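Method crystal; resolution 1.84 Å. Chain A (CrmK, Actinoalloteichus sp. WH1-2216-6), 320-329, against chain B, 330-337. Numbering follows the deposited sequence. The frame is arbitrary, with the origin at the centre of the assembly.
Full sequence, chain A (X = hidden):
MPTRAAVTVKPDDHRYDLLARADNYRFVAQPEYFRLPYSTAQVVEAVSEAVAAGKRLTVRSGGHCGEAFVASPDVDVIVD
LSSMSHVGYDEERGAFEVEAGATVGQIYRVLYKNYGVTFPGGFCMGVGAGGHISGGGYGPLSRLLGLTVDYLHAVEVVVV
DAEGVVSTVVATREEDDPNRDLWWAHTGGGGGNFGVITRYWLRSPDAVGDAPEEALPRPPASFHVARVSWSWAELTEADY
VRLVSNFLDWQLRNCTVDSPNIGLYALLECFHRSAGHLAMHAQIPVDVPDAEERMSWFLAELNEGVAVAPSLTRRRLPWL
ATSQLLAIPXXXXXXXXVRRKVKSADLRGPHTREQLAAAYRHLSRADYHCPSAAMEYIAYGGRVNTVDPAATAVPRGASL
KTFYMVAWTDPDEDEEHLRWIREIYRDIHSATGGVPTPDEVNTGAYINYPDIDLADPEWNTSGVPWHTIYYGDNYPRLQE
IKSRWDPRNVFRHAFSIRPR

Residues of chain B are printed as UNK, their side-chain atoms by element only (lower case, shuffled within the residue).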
# COMPACT_ATOMS: atom_id res chain seq x y z
N LEU A 320 -13.41 -7.22 2.15
CA LEU A 320 -12.34 -6.32 1.73
C LEU A 320 -11.17 -6.35 2.72
O LEU A 320 -10.04 -6.31 2.33
CB LEU A 320 -12.87 -4.91 1.51
CG LEU A 320 -11.87 -3.88 0.96
CD1 LEU A 320 -11.29 -4.30 -0.38
CD2 LEU A 320 -12.57 -2.55 0.86
N ALA A 321 -11.48 -6.43 4.00
CA ALA A 321 -10.45 -6.59 5.01
C ALA A 321 -9.67 -7.89 4.84
O ALA A 321 -8.42 -7.90 4.89
CB ALA A 321 -11.06 -6.51 6.40
N THR A 322 -10.36 -9.00 4.56
CA THR A 322 -9.55 -10.26 4.36
C THR A 322 -8.70 -10.17 3.08
O THR A 322 -7.57 -10.67 3.01
CB THR A 322 -10.31 -11.63 4.54
OG1 THR A 322 -10.45 -12.34 3.31
CG2 THR A 322 -11.66 -11.50 5.17
N SER A 323 -9.21 -9.47 2.08
CA SER A 323 -8.46 -9.28 0.86
C SER A 323 -7.21 -8.42 1.11
O SER A 323 -6.15 -8.67 0.56
CB SER A 323 -9.40 -8.61 -0.17
OG SER A 323 -8.68 -7.95 -1.19
N GLN A 324 -7.36 -7.37 1.91
CA GLN A 324 -6.26 -6.47 2.21
C GLN A 324 -5.27 -7.15 3.20
O GLN A 324 -4.07 -6.90 3.14
CB GLN A 324 -6.78 -5.14 2.77
CG GLN A 324 -7.45 -4.26 1.68
CD GLN A 324 -8.10 -3.03 2.24
OE1 GLN A 324 -8.28 -2.92 3.42
NE2 GLN A 324 -8.52 -2.11 1.36
N LEU A 325 -5.78 -8.00 4.06
CA LEU A 325 -4.90 -8.68 5.06
C LEU A 325 -3.89 -9.56 4.33
O LEU A 325 -2.71 -9.61 4.71
CB LEU A 325 -5.73 -9.52 6.03
CG LEU A 325 -4.99 -10.32 7.12
CD1 LEU A 325 -4.30 -9.42 8.14
CD2 LEU A 325 -5.99 -11.22 7.82
N LEU A 326 -4.36 -10.23 3.29
CA LEU A 326 -3.54 -11.13 2.48
C LEU A 326 -2.78 -10.47 1.32
O LEU A 326 -1.86 -11.06 0.77
CB LEU A 326 -4.43 -12.27 1.98
CG LEU A 326 -4.07 -13.18 0.78
CD1 LEU A 326 -4.98 -14.39 0.82
CD2 LEU A 326 -4.31 -12.53 -0.56
N ALA A 327 -3.15 -9.24 0.96
CA ALA A 327 -2.53 -8.53 -0.14
C ALA A 327 -1.07 -8.24 0.12
O ALA A 327 -0.66 -8.06 1.27
CB ALA A 327 -3.23 -7.23 -0.41
N ILE A 328 -0.30 -8.15 -0.96
CA ILE A 328 1.10 -7.76 -0.90
C ILE A 328 1.24 -6.24 -1.07
O ILE A 328 0.74 -5.62 -2.05
CB ILE A 328 1.97 -8.57 -1.91
CG1 ILE A 328 2.23 -9.97 -1.34
CG2 ILE A 328 3.32 -7.91 -2.16
CD1 ILE A 328 1.19 -10.97 -1.75
N PRO A 329 1.89 -5.62 -0.09
CA PRO A 329 2.07 -4.17 -0.10
C PRO A 329 2.89 -3.69 -1.27
O PRO A 329 3.84 -4.36 -1.70
CB PRO A 329 2.85 -3.88 1.18
CG PRO A 329 2.84 -5.12 1.99
CD PRO A 329 2.45 -6.27 1.12
N UNK B 330 -0.43 0.30 4.00
CA UNK B 330 -1.87 0.32 4.27
C UNK B 330 -2.60 -1.06 4.09
O UNK B 330 -3.83 -1.14 4.23
c UNK B 330 -2.49 1.37 3.34
c UNK B 330 -2.19 1.08 1.86
o UNK B 330 -3.14 1.09 1.06
o UNK B 330 -1.00 0.82 1.52
N UNK B 331 -1.85 -2.11 3.75
CA UNK B 331 -2.40 -3.48 3.66
C UNK B 331 -1.39 -4.45 4.26
O UNK B 331 -0.26 -4.04 4.53
c UNK B 331 -2.69 -3.91 2.22
c UNK B 331 -3.84 -3.07 1.65
c UNK B 331 -1.47 -3.77 1.36
N UNK B 332 -1.77 -5.72 4.38
CA UNK B 332 -0.93 -6.74 4.99
C UNK B 332 -1.18 -6.85 6.50
O UNK B 332 -1.91 -6.03 7.08
N UNK B 333 -0.56 -7.85 7.15
CA UNK B 333 -0.72 -8.11 8.59
C UNK B 333 -0.33 -6.97 9.54
O UNK B 333 -0.80 -6.96 10.66
c UNK B 333 1.04 -9.44 7.64
c UNK B 333 0.21 -8.92 6.50
c UNK B 333 0.17 -9.35 8.83
N UNK B 334 0.46 -6.01 9.10
CA UNK B 334 0.76 -4.85 9.94
C UNK B 334 -0.33 -3.79 9.91
O UNK B 334 -0.40 -2.94 10.81
N UNK B 335 -1.18 -3.82 8.88
CA UNK B 335 -2.17 -2.75 8.71
C UNK B 335 -3.57 -3.16 9.06
O UNK B 335 -4.33 -2.34 9.54
c UNK B 335 -2.15 -2.21 7.29
N UNK B 336 -3.92 -4.42 8.83
CA UNK B 336 -5.34 -4.81 8.79
C UNK B 336 -5.70 -5.69 9.97
O UNK B 336 -5.01 -6.65 10.26
c UNK B 336 -7.17 -5.86 7.39
c UNK B 336 -5.27 -4.66 6.27
c UNK B 336 -5.97 -3.31 6.21
c UNK B 336 -5.68 -5.54 7.46
N UNK B 337 -6.77 -5.32 10.65
CA UNK B 337 -7.27 -6.08 11.78
C UNK B 337 -6.43 -5.91 13.05
O UNK B 337 -6.32 -6.86 13.86

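Position 330 of chain B carries two side-chain carbons, the second bearing two oxygens, and this short carboxylate lies out of contact range of the chain A stretch. It is B:Asp330, which makes no contact here.

At position 331 there are three carbons, one attached to CA and carrying the other two. The CA-to-CB bond points toward chain A, and CB lies 3.4 Å from A:Gln324 O. A fork at CB with two single carbons defines B:Val331. Its CG1 packs 3.8 Å from A:Gln324 CB, whereas CG2 reaches A:Ala327 CB and A:Pro329 CB, each at 4.3 Å, so the two methyls cover A:Gln324 on one hand and A:Ala327 and A:Pro329 on the other.

Position 332 has no side-chain atom and is therefore B:Gly332. Its phi/psi of 90/174 would jam a CB against the preceding carbonyl oxygen; the backbone itself thus calls for glycine. The bare backbone comes close to the helix: B:Gly332 N donates a hydrogen bond to A:Gln324 O (2.9 Å, 162°). In addition, B:Gly332 CA makes a CA-H...O contact with A:Leu325 O at 3.4 Å.

Three carbons at position 333 close a ring onto the backbone N, which identifies B:Pro333. The ring approaches the helix through CD, 3.5 Å from A:Leu325 O. The same B:Pro333 CD lies 3.1 Å from where a CB on B:Gly332 would sit.

Position 334, again without side-chain atoms, is B:Gly334 and touches nothing on the chain A stretch. A single carbon at position 335 gives B:Ala335, also out of contact; its N bonds back to B:Gly332 O at 2.9 Å, helping to fold the segment into a turn.

Four carbons appear at position 336, forked at the first, with one arm two carbons long. The CA-to-CB bond points toward chain A, where the side chain meets A:Ala321, A:Gln324 and A:Leu325. This is B:Ile336, with both chi angles m. Its CG2 lies 3.5 Å from A:Ala321 O, 4.1 Å from A:Ala321 CB and 4.2 Å from A:Leu325 CB.

Position 337 lacks a side chain and is B:Gly337, whose positive phi of 74° favours glycine.

The contact is mainly apolar packing around one backbone hydrogen bond. A:Gln324 O accepts this bond and also a weak one from A:Ala327 N (3.3 Å). B:Gly332 brings the turn close, while B:Val331 and B:Ile336 bury large areas against chain A. Together the stretches bury 428 Å².

Chain B, residues 330-337: DVGPGAIG
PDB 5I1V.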